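Long-range contacts in alpha-catenin-like protein hmp-1 (Caenorhabditis elegans, PDB 5H5M), which takes part in the cadherin-catenin complex of adherens junctions, binding beta-catenin and actin filaments, and is required for cell migration and shape change during body enclosure and elongation: residues Y25-E35 against L73-E81; R127-E135 against T145-H155. All blocks are in the same frame, centred on the assembly; numbering follows the deposited sequence.

Contact 1 (Y25-E35 against L73-E81); sequences YRRGTDRPDLE and LQELLTEYE
Glu81 gathers Tyr25, Arg27 and Arg31 around its carboxylate where two antiparallel helices, 27-49 and 56-80, lie side by side in the helical-bundle M domain of this alpha-catenin. The local axes run 171° apart in direction and 11.3 Å from each other, a spacing bridged by long side chains.

The charged groups form one network. Glu81 OE2 accepts a hydrogen bond from Tyr25 OH at 2.9 Å on its anti side and a shorter one, 2.7 Å, from Arg31 NH1 on its syn side; both donors approach from the same face of the carboxylate, tilted out of its plane. Arg27 NH1 makes a salt bridge to Glu81 OE1 at 3.0 Å, its guanidinium turned steeply against the carboxylate. Arg31 can reach over because CG is anti to its backbone N (chi1 -179°) and the chain stays extended, while its NE keeps a weak hydrogen bond within a salt bridge to Glu35 OE2. Lying between two carboxylates, Arg31 would be expected to ease the repulsion between Glu35 and Glu81.

Neutral polar groups extend this. Gln74 NE2 donates to Glu35 OE2 at 3.1 Å along a nearly straight line (173°), and water 1 joins Arg31 NH2 to Gln74 O.

Apolar contacts lie behind. Tyr80 CB sits over the centre of the Tyr25 ring, 3.6 Å from the centroid, in a CH-pi contact; the two rings are almost parallel but slid apart, so they barely overlap. Tyr80 OH is bonded to the backbone at Ile18 and Ile20. Leu77 splits its branches, CD1 over a face of the Arg31 guanidinium and CD2 against Tyr25 and Leu34. One turn earlier in helix 56-80, Leu73 CD2 rests 3.5 Å from Leu34 O.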
loop_
_atom_site.group_PDB
_atom_site.type_symbol
_atom_site.label_atom_id
_atom_site.label_comp_id
_atom_site.label_asym_id
_atom_site.label_seq_id
_atom_site.Cartn_x
_atom_site.Cartn_y
_atom_site.Cartn_z
ATOM N N TYR A 25 21.131 -8.519 34.920
ATOM C CA TYR A 25 21.592 -9.142 33.682
ATOM C C TYR A 25 22.435 -10.389 33.941
ATOM O O TYR A 25 23.368 -10.369 34.745
ATOM C CB TYR A 25 22.393 -8.146 32.840
ATOM C CG TYR A 25 22.878 -8.720 31.524
ATOM C CD1 TYR A 25 22.096 -8.637 30.376
ATOM C CD2 TYR A 25 24.114 -9.350 31.431
ATOM C CE1 TYR A 25 22.535 -9.163 29.175
ATOM C CE2 TYR A 25 24.555 -9.880 30.239
ATOM C CZ TYR A 25 23.765 -9.782 29.113
ATOM O OH TYR A 25 24.211 -10.308 27.922
ATOM N N ARG A 26 22.092 -11.472 33.250
ATOM C CA ARG A 26 22.838 -12.722 33.335
ATOM C C ARG A 26 23.191 -13.209 31.933
ATOM O O ARG A 26 22.303 -13.511 31.136
ATOM C CB ARG A 26 22.029 -13.786 34.077
ATOM C CG ARG A 26 21.466 -13.330 35.412
ATOM C CD ARG A 26 20.324 -14.228 35.853
ATOM N NE ARG A 26 20.776 -15.580 36.161
ATOM C CZ ARG A 26 19.963 -16.617 36.331
ATOM N NH1 ARG A 26 18.652 -16.459 36.211
ATOM N NH2 ARG A 26 20.462 -17.814 36.614
ATOM N N ARG A 27 24.488 -13.286 31.643
ATOM C CA ARG A 27 24.970 -13.635 30.308
ATOM C C ARG A 27 24.398 -14.951 29.783
ATOM O O ARG A 27 23.958 -15.030 28.640
ATOM C CB ARG A 27 26.500 -13.710 30.296
ATOM C CG ARG A 27 27.060 -14.241 28.988
ATOM C CD ARG A 27 28.573 -14.341 29.000
ATOM N NE ARG A 27 29.061 -14.989 27.785
ATOM C CZ ARG A 27 29.295 -14.353 26.642
ATOM N NH1 ARG A 27 29.095 -13.045 26.554
ATOM N NH2 ARG A 27 29.734 -15.024 25.585
ATOM N N GLY A 28 24.395 -15.978 30.624
ATOM C CA GLY A 28 23.974 -17.300 30.198
ATOM C C GLY A 28 22.485 -17.461 29.951
ATOM O O GLY A 28 22.045 -18.501 29.459
ATOM N N THR A 29 21.702 -16.441 30.291
ATOM C CA THR A 29 20.258 -16.505 30.088
ATOM C C THR A 29 19.731 -15.298 29.315
ATOM O O THR A 29 19.018 -15.455 28.325
ATOM C CB THR A 29 19.499 -16.614 31.430
ATOM O OG1 THR A 29 19.998 -15.634 32.348
ATOM C CG2 THR A 29 19.677 -18.000 32.035
ATOM N N ASP A 30 20.088 -14.099 29.764
ATOM C CA ASP A 30 19.579 -12.871 29.157
ATOM C C ASP A 30 20.148 -12.626 27.766
ATOM O O ASP A 30 19.534 -11.936 26.954
ATOM C CB ASP A 30 19.877 -11.666 30.053
ATOM C CG ASP A 30 18.880 -11.519 31.185
ATOM O OD1 ASP A 30 17.668 -11.690 30.936
ATOM O OD2 ASP A 30 19.310 -11.238 32.324
ATOM N N ARG A 31 21.319 -13.184 27.486
ATOM C CA ARG A 31 21.935 -12.991 26.175
ATOM C C ARG A 31 21.383 -13.924 25.083
ATOM O O ARG A 31 21.047 -13.449 23.999
ATOM C CB ARG A 31 23.456 -13.144 26.266
ATOM C CG ARG A 31 24.155 -12.933 24.939
ATOM C CD ARG A 31 25.669 -13.029 25.053
ATOM N NE ARG A 31 26.303 -12.545 23.831
ATOM C CZ ARG A 31 27.066 -11.459 23.758
ATOM N NH1 ARG A 31 27.319 -10.747 24.845
ATOM N NH2 ARG A 31 27.587 -11.094 22.597
ATOM N N PRO A 32 21.289 -15.246 25.349
ATOM C CA PRO A 32 20.820 -16.114 24.258
ATOM C C PRO A 32 19.385 -15.842 23.802
ATOM O O PRO A 32 19.090 -16.011 22.617
ATOM C CB PRO A 32 20.927 -17.524 24.858
ATOM C CG PRO A 32 21.900 -17.401 25.966
ATOM C CD PRO A 32 21.678 -16.037 26.531
ATOM N N ASP A 33 18.505 -15.437 24.714
ATOM C CA ASP A 33 17.111 -15.223 24.342
ATOM C C ASP A 33 16.928 -13.857 23.686
ATOM O O ASP A 33 16.071 -13.689 22.821
ATOM C CB ASP A 33 16.185 -15.361 25.556
ATOM C CG ASP A 33 16.273 -14.178 26.495
ATOM O OD1 ASP A 33 17.402 -13.742 26.798
ATOM O OD2 ASP A 33 15.208 -13.675 26.917
ATOM N N LEU A 34 17.743 -12.889 24.093
ATOM C CA LEU A 34 17.717 -11.568 23.480
ATOM C C LEU A 34 18.259 -11.651 22.057
ATOM O O LEU A 34 17.753 -10.991 21.149
ATOM C CB LEU A 34 18.525 -10.574 24.310
ATOM C CG LEU A 34 17.814 -9.295 24.752
ATOM C CD1 LEU A 34 16.379 -9.584 25.169
ATOM C CD2 LEU A 34 18.579 -8.649 25.900
ATOM N N GLU A 35 19.290 -12.471 21.875
ATOM C CA GLU A 35 19.818 -12.752 20.544
ATOM C C GLU A 35 18.808 -13.549 19.720
ATOM O O GLU A 35 18.671 -13.332 18.521
ATOM C CB GLU A 35 21.145 -13.510 20.636
ATOM C CG GLU A 35 22.340 -12.632 20.977
ATOM C CD GLU A 35 23.622 -13.423 21.135
ATOM O OE1 GLU A 35 23.550 -14.665 21.252
ATOM O OE2 GLU A 35 24.707 -12.803 21.140
ATOM N N LEU A 73 22.621 -4.453 19.024
ATOM C CA LEU A 73 22.318 -5.356 20.127
ATOM C C LEU A 73 23.598 -5.923 20.727
ATOM O O LEU A 73 23.723 -6.034 21.946
ATOM C CB LEU A 73 21.403 -6.499 19.679
ATOM C CG LEU A 73 21.119 -7.512 20.795
ATOM C CD1 LEU A 73 20.410 -6.841 21.970
ATOM C CD2 LEU A 73 20.319 -8.704 20.293
ATOM N N GLN A 74 24.546 -6.278 19.865
ATOM C CA GLN A 74 25.822 -6.822 20.316
ATOM C C GLN A 74 26.582 -5.829 21.191
ATOM O O GLN A 74 27.162 -6.211 22.206
ATOM C CB GLN A 74 26.687 -7.236 19.120
ATOM C CG GLN A 74 26.194 -8.490 18.410
ATOM C CD GLN A 74 26.083 -9.681 19.347
ATOM O OE1 GLN A 74 27.035 -10.026 20.049
ATOM N NE2 GLN A 74 24.911 -10.307 19.371
ATOM N N GLU A 75 26.573 -4.558 20.796
ATOM C CA GLU A 75 27.258 -3.516 21.558
ATOM C C GLU A 75 26.614 -3.326 22.923
ATOM O O GLU A 75 27.314 -3.186 23.928
ATOM C CB GLU A 75 27.265 -2.193 20.788
ATOM C CG GLU A 75 28.072 -2.239 19.498
ATOM C CD GLU A 75 27.915 -0.985 18.659
ATOM O OE1 GLU A 75 27.164 -0.077 19.074
ATOM O OE2 GLU A 75 28.541 -0.913 17.580
ATOM N N LEU A 76 25.282 -3.326 22.956
ATOM C CA LEU A 76 24.543 -3.216 24.210
ATOM C C LEU A 76 24.862 -4.379 25.147
ATOM O O LEU A 76 25.088 -4.176 26.341
ATOM C CB LEU A 76 23.035 -3.153 23.948
ATOM C CG LEU A 76 22.113 -3.193 25.174
ATOM C CD1 LEU A 76 22.408 -2.050 26.137
ATOM C CD2 LEU A 76 20.645 -3.169 24.750
ATOM N N LEU A 77 24.882 -5.592 24.600
ATOM C CA LEU A 77 25.187 -6.787 25.387
ATOM C C LEU A 77 26.611 -6.736 25.926
ATOM O O LEU A 77 26.885 -7.225 27.024
ATOM C CB LEU A 77 24.989 -8.055 24.551
ATOM C CG LEU A 77 23.557 -8.384 24.119
ATOM C CD1 LEU A 77 23.527 -9.639 23.254
ATOM C CD2 LEU A 77 22.652 -8.538 25.331
ATOM N N THR A 78 27.513 -6.146 25.147
ATOM C CA THR A 78 28.896 -5.969 25.576
ATOM C C THR A 78 28.959 -5.034 26.783
ATOM O O THR A 78 29.740 -5.256 27.709
ATOM C CB THR A 78 29.781 -5.410 24.437
ATOM O OG1 THR A 78 29.787 -6.330 23.340
ATOM C CG2 THR A 78 31.208 -5.201 24.912
ATOM N N GLU A 79 28.119 -4.000 26.776
ATOM C CA GLU A 79 28.079 -3.040 27.874
ATOM C C GLU A 79 27.408 -3.617 29.119
ATOM O O GLU A 79 27.831 -3.335 30.242
ATOM C CB GLU A 79 27.364 -1.757 27.447
ATOM C CG GLU A 79 28.065 -0.969 26.342
ATOM C CD GLU A 79 29.371 -0.329 26.789
ATOM O OE1 GLU A 79 29.733 -0.446 27.980
ATOM O OE2 GLU A 79 30.036 0.307 25.943
ATOM N N TYR A 80 26.366 -4.422 28.923
ATOM C CA TYR A 80 25.718 -5.104 30.042
ATOM C C TYR A 80 26.701 -6.008 30.781
ATOM O O TYR A 80 26.618 -6.173 31.997
ATOM C CB TYR A 80 24.524 -5.932 29.563
ATOM C CG TYR A 80 23.192 -5.213 29.611
ATOM C CD1 TYR A 80 22.667 -4.763 30.816
ATOM C CD2 TYR A 80 22.445 -5.015 28.456
ATOM C CE1 TYR A 80 21.446 -4.115 30.868
ATOM C CE2 TYR A 80 21.221 -4.370 28.497
ATOM C CZ TYR A 80 20.727 -3.923 29.706
ATOM O OH TYR A 80 19.512 -3.281 29.753
ATOM N N GLU A 81 27.637 -6.585 30.039
ATOM C CA GLU A 81 28.571 -7.551 30.601
ATOM C C GLU A 81 29.818 -6.882 31.180
ATOM O O GLU A 81 30.730 -7.559 31.649
ATOM C CB GLU A 81 28.945 -8.585 29.535
ATOM C CG GLU A 81 27.775 -9.504 29.196
ATOM C CD GLU A 81 27.939 -10.259 27.891
ATOM O OE1 GLU A 81 29.009 -10.151 27.252
ATOM O OE2 GLU A 81 26.979 -10.957 27.497
HETATM O O HOH W 1 28.577 -8.748 21.850
#

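Contact 2 (R127-E135 against T145-H155); sequences RTPLILLIE and TRYRSKMFQEH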
loop_
_atom_site.group_PDB
_atom_site.type_symbol
_atom_site.label_atom_id
_atom_site.label_comp_id
_atom_site.label_asym_id
_atom_site.label_seq_id
_atom_site.Cartn_x
_atom_site.Cartn_y
_atom_site.Cartn_z
ATOM N N ARG A 127 -12.693 -1.384 -8.270
ATOM C CA ARG A 127 -13.971 -1.452 -8.973
ATOM C C ARG A 127 -13.839 -1.923 -10.420
ATOM O O ARG A 127 -14.563 -2.823 -10.848
ATOM C CB ARG A 127 -14.680 -0.092 -8.937
ATOM C CG ARG A 127 -16.138 -0.199 -8.506
ATOM C CD ARG A 127 -16.945 1.072 -8.752
ATOM N NE ARG A 127 -18.377 0.785 -8.870
ATOM C CZ ARG A 127 -19.180 0.492 -7.848
ATOM N NH1 ARG A 127 -18.707 0.448 -6.609
ATOM N NH2 ARG A 127 -20.467 0.246 -8.068
ATOM N N THR A 128 -12.909 -1.326 -11.160
ATOM C CA THR A 128 -12.799 -1.551 -12.604
ATOM C C THR A 128 -12.666 -3.013 -13.065
ATOM O O THR A 128 -13.331 -3.400 -14.027
ATOM C CB THR A 128 -11.607 -0.753 -13.189
ATOM O OG1 THR A 128 -11.744 0.633 -12.851
ATOM C CG2 THR A 128 -11.556 -0.888 -14.702
ATOM N N PRO A 129 -11.820 -3.829 -12.402
ATOM C CA PRO A 129 -11.681 -5.200 -12.914
ATOM C C PRO A 129 -12.993 -5.984 -12.983
ATOM O O PRO A 129 -13.202 -6.714 -13.952
ATOM C CB PRO A 129 -10.725 -5.853 -11.911
ATOM C CG PRO A 129 -9.933 -4.727 -11.360
ATOM C CD PRO A 129 -10.882 -3.566 -11.291
ATOM N N LEU A 130 -13.858 -5.835 -11.982
ATOM C CA LEU A 130 -15.139 -6.533 -11.985
ATOM C C LEU A 130 -16.117 -5.891 -12.966
ATOM O O LEU A 130 -16.879 -6.586 -13.636
ATOM C CB LEU A 130 -15.749 -6.561 -10.583
ATOM C CG LEU A 130 -17.073 -7.323 -10.485
ATOM C CD1 LEU A 130 -16.928 -8.714 -11.082
ATOM C CD2 LEU A 130 -17.560 -7.404 -9.045
ATOM N N ILE A 131 -16.090 -4.564 -13.044
ATOM C CA ILE A 131 -16.959 -3.834 -13.959
ATOM C C ILE A 131 -16.672 -4.210 -15.408
ATOM O O ILE A 131 -17.592 -4.461 -16.185
ATOM C CB ILE A 131 -16.808 -2.310 -13.780
ATOM C CG1 ILE A 131 -17.303 -1.894 -12.397
ATOM C CG2 ILE A 131 -17.574 -1.562 -14.860
ATOM C CD1 ILE A 131 -18.723 -2.333 -12.106
ATOM N N LEU A 132 -15.392 -4.261 -15.766
ATOM C CA LEU A 132 -15.003 -4.663 -17.114
ATOM C C LEU A 132 -15.418 -6.104 -17.391
ATOM O O LEU A 132 -15.784 -6.448 -18.517
ATOM C CB LEU A 132 -13.495 -4.500 -17.315
ATOM C CG LEU A 132 -12.984 -3.060 -17.405
ATOM C CD1 LEU A 132 -11.488 -3.035 -17.684
ATOM C CD2 LEU A 132 -13.747 -2.279 -18.468
ATOM N N LEU A 133 -15.363 -6.944 -16.360
ATOM C CA LEU A 133 -15.780 -8.335 -16.489
ATOM C C LEU A 133 -17.272 -8.420 -16.797
ATOM O O LEU A 133 -17.679 -9.074 -17.758
ATOM C CB LEU A 133 -15.454 -9.121 -15.215
ATOM C CG LEU A 133 -15.897 -10.584 -15.168
ATOM C CD1 LEU A 133 -15.403 -11.344 -16.383
ATOM C CD2 LEU A 133 -15.416 -11.259 -13.886
ATOM N N ILE A 134 -18.076 -7.746 -15.981
ATOM C CA ILE A 134 -19.528 -7.758 -16.126
ATOM C C ILE A 134 -19.978 -7.213 -17.480
ATOM O O ILE A 134 -20.862 -7.781 -18.120
ATOM C CB ILE A 134 -20.204 -6.944 -15.002
ATOM C CG1 ILE A 134 -19.875 -7.553 -13.641
ATOM C CG2 ILE A 134 -21.710 -6.880 -15.201
ATOM C CD1 ILE A 134 -20.612 -6.915 -12.492
ATOM N N GLU A 135 -19.361 -6.118 -17.914
ATOM C CA GLU A 135 -19.740 -5.480 -19.170
ATOM C C GLU A 135 -19.431 -6.374 -20.371
ATOM O O GLU A 135 -20.193 -6.410 -21.336
ATOM C CB GLU A 135 -19.039 -4.127 -19.317
ATOM C CG GLU A 135 -19.504 -3.083 -18.310
ATOM C CD GLU A 135 -18.900 -1.713 -18.559
ATOM O OE1 GLU A 135 -18.108 -1.573 -19.515
ATOM O OE2 GLU A 135 -19.219 -0.771 -17.800
ATOM N N THR A 145 -14.566 -11.788 -21.800
ATOM C CA THR A 145 -15.013 -12.253 -20.495
ATOM C C THR A 145 -13.956 -13.153 -19.861
ATOM O O THR A 145 -13.616 -12.985 -18.694
ATOM C CB THR A 145 -16.356 -13.008 -20.580
ATOM O OG1 THR A 145 -17.371 -12.130 -21.080
ATOM C CG2 THR A 145 -16.771 -13.514 -19.204
ATOM N N ARG A 146 -13.422 -14.089 -20.643
ATOM C CA ARG A 146 -12.402 -15.004 -20.142
ATOM C C ARG A 146 -11.110 -14.270 -19.794
ATOM O O ARG A 146 -10.445 -14.607 -18.812
ATOM C CB ARG A 146 -12.127 -16.110 -21.161
ATOM C CG ARG A 146 -13.346 -16.975 -21.438
ATOM C CD ARG A 146 -12.963 -18.370 -21.890
ATOM N NE ARG A 146 -14.143 -19.177 -22.193
ATOM C CZ ARG A 146 -14.855 -19.834 -21.282
ATOM N NH1 ARG A 146 -14.512 -19.783 -20.003
ATOM N NH2 ARG A 146 -15.914 -20.542 -21.650
ATOM N N TYR A 147 -10.759 -13.268 -20.595
ATOM C CA TYR A 147 -9.608 -12.428 -20.286
ATOM C C TYR A 147 -9.852 -11.635 -19.004
ATOM O O TYR A 147 -9.026 -11.644 -18.089
ATOM C CB TYR A 147 -9.293 -11.475 -21.443
ATOM C CG TYR A 147 -8.180 -10.504 -21.121
ATOM C CD1 TYR A 147 -6.861 -10.936 -21.030
ATOM C CD2 TYR A 147 -8.446 -9.162 -20.890
ATOM C CE1 TYR A 147 -5.839 -10.055 -20.724
ATOM C CE2 TYR A 147 -7.429 -8.273 -20.584
ATOM C CZ TYR A 147 -6.129 -8.725 -20.502
ATOM O OH TYR A 147 -5.115 -7.846 -20.199
ATOM N N ARG A 148 -10.994 -10.956 -18.939
ATOM C CA ARG A 148 -11.337 -10.151 -17.770
ATOM C C ARG A 148 -11.577 -11.032 -16.544
ATOM O O ARG A 148 -11.354 -10.602 -15.414
ATOM C CB ARG A 148 -12.567 -9.286 -18.051
ATOM C CG ARG A 148 -12.334 -8.192 -19.080
ATOM C CD ARG A 148 -11.173 -7.298 -18.681
ATOM N NE ARG A 148 -10.842 -6.333 -19.727
ATOM C CZ ARG A 148 -9.841 -5.462 -19.648
ATOM N NH1 ARG A 148 -9.073 -5.434 -18.569
ATOM N NH2 ARG A 148 -9.609 -4.619 -20.645
ATOM N N SER A 149 -12.038 -12.260 -16.773
ATOM C CA SER A 149 -12.182 -13.237 -15.697
ATOM C C SER A 149 -10.825 -13.533 -15.073
ATOM O O SER A 149 -10.673 -13.519 -13.852
ATOM C CB SER A 149 -12.814 -14.532 -16.214
ATOM O OG SER A 149 -12.808 -15.538 -15.219
ATOM N N LYS A 150 -9.844 -13.793 -15.929
ATOM C CA LYS A 150 -8.485 -14.076 -15.489
ATOM C C LYS A 150 -7.896 -12.896 -14.720
ATOM O O LYS A 150 -7.304 -13.070 -13.656
ATOM C CB LYS A 150 -7.607 -14.420 -16.693
ATOM C CG LYS A 150 -6.142 -14.635 -16.366
ATOM C CD LYS A 150 -5.351 -14.959 -17.626
ATOM C CE LYS A 150 -3.866 -15.084 -17.339
ATOM N NZ LYS A 150 -3.092 -15.395 -18.575
ATOM N N MET A 151 -8.068 -11.694 -15.261
ATOM C CA MET A 151 -7.553 -10.486 -14.627
ATOM C C MET A 151 -8.226 -10.226 -13.284
ATOM O O MET A 151 -7.559 -9.878 -12.309
ATOM C CB MET A 151 -7.731 -9.275 -15.547
ATOM C CG MET A 151 -6.994 -9.400 -16.867
ATOM S SD MET A 151 -5.264 -9.867 -16.645
ATOM C CE MET A 151 -4.651 -8.465 -15.711
ATOM N N PHE A 152 -9.545 -10.391 -13.239
ATOM C CA PHE A 152 -10.287 -10.217 -11.995
ATOM C C PHE A 152 -9.796 -11.178 -10.910
ATOM O O PHE A 152 -9.639 -10.786 -9.752
ATOM C CB PHE A 152 -11.787 -10.422 -12.220
ATOM C CG PHE A 152 -12.561 -10.618 -10.948
ATOM C CD1 PHE A 152 -12.901 -9.532 -10.156
ATOM C CD2 PHE A 152 -12.940 -11.886 -10.537
ATOM C CE1 PHE A 152 -13.611 -9.705 -8.978
ATOM C CE2 PHE A 152 -13.644 -12.067 -9.359
ATOM C CZ PHE A 152 -13.982 -10.974 -8.578
ATOM N N GLN A 153 -9.559 -12.431 -11.291
ATOM C CA GLN A 153 -9.110 -13.444 -10.342
ATOM C C GLN A 153 -7.725 -13.104 -9.798
ATOM O O GLN A 153 -7.473 -13.237 -8.599
ATOM C CB GLN A 153 -9.097 -14.829 -10.992
ATOM C CG GLN A 153 -8.590 -15.937 -10.082
ATOM C CD GLN A 153 -9.510 -16.196 -8.898
ATOM O OE1 GLN A 153 -10.700 -16.464 -9.067
ATOM N NE2 GLN A 153 -8.961 -16.110 -7.693
ATOM N N GLU A 154 -6.838 -12.654 -10.681
ATOM C CA GLU A 154 -5.495 -12.241 -10.278
ATOM C C GLU A 154 -5.550 -11.027 -9.354
ATOM O O GLU A 154 -4.785 -10.929 -8.396
ATOM C CB GLU A 154 -4.633 -11.937 -11.507
ATOM C CG GLU A 154 -4.342 -13.162 -12.361
ATOM C CD GLU A 154 -3.496 -12.848 -13.581
ATOM O OE1 GLU A 154 -3.177 -11.658 -13.799
ATOM O OE2 GLU A 154 -3.153 -13.792 -14.323
ATOM N N HIS A 155 -6.459 -10.105 -9.657
ATOM C CA HIS A 155 -6.720 -8.949 -8.803
ATOM C C HIS A 155 -7.204 -9.403 -7.425
ATOM O O HIS A 155 -6.804 -8.851 -6.400
ATOM C CB HIS A 155 -7.751 -8.032 -9.471
ATOM C CG HIS A 155 -8.391 -7.045 -8.545
ATOM N ND1 HIS A 155 -7.801 -5.846 -8.207
ATOM C CD2 HIS A 155 -9.583 -7.073 -7.900
ATOM C CE1 HIS A 155 -8.600 -5.180 -7.390
ATOM N NE2 HIS A 155 -9.685 -5.905 -7.187
#
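Leu133 holds its CG anti to the backbone N (chi1 177°), which carries both methyls across to the other helix, into the hole lined by Thr145, Arg148, Ser149 and Phe152. Arg148 instead bends at chi2 (-56°), so that its chain folds along Leu132.

Inside the hole the two branches of Leu133 part. CD1 goes deep, 3.4 Å from Thr145 O and beside the backbone N of Ser149, whereas CD2 lies 4.1 Å from Phe152 CB. The side chain of Arg148 also meets the opposite backbone, its CB 3.7 Å from Leu133 CA.

Outside the hole, Leu132 CD1 sits over the centre of one face of the Arg148 guanidinium, 3.5 Å from CZ, and Tyr147 CE2 covers the opposite face, so the flat group is sandwiched. With an alanine in place of Arg148 the guanidinium is gone, and Leu132 CD1 and the Tyr147 ring would probably each lose the flat face they pack on.

On the inner side, Leu130 runs alongside Phe152 with CD1 over a face of its ring, 4.1 Å from CE1, while Trp220 of helix 207-233 meets the Phe152 ring edge-to-face. At the other end Pro129 CG stands over the centre of the His155 ring, a CH-pi contact of 4.0 Å to the centroid.

No hydrogen bond crosses between the segments. Axes 8.5 Å apart at 159° and a leucine knob in a four-residue hole make this an antiparallel helical hairpin with a knob-into-hole contact at Leu133, as in the four-helix bundles of the vinculin/alpha-catenin family.

From the N terminus, the chain passes helix 6-17 and enters helix 27-49; contact 1 closes when helix 56-80 returns beside its start, after 37 mostly helical residues. The chain then runs through helix 92-122, which packs on the 73-81 side of contact 1, and reaches contact 2. There the loop is much tighter: 9 residues separate the segments on helices 128-137 and 142-166. The two closures follow one another in series, neither nesting nor crossing. Their centres lie about 55 Å apart, on opposite sides of the chain's centre. Contact 2 also borders helices 173-202 and 207-233, so the two contacts belong to well-separated helical surroundings.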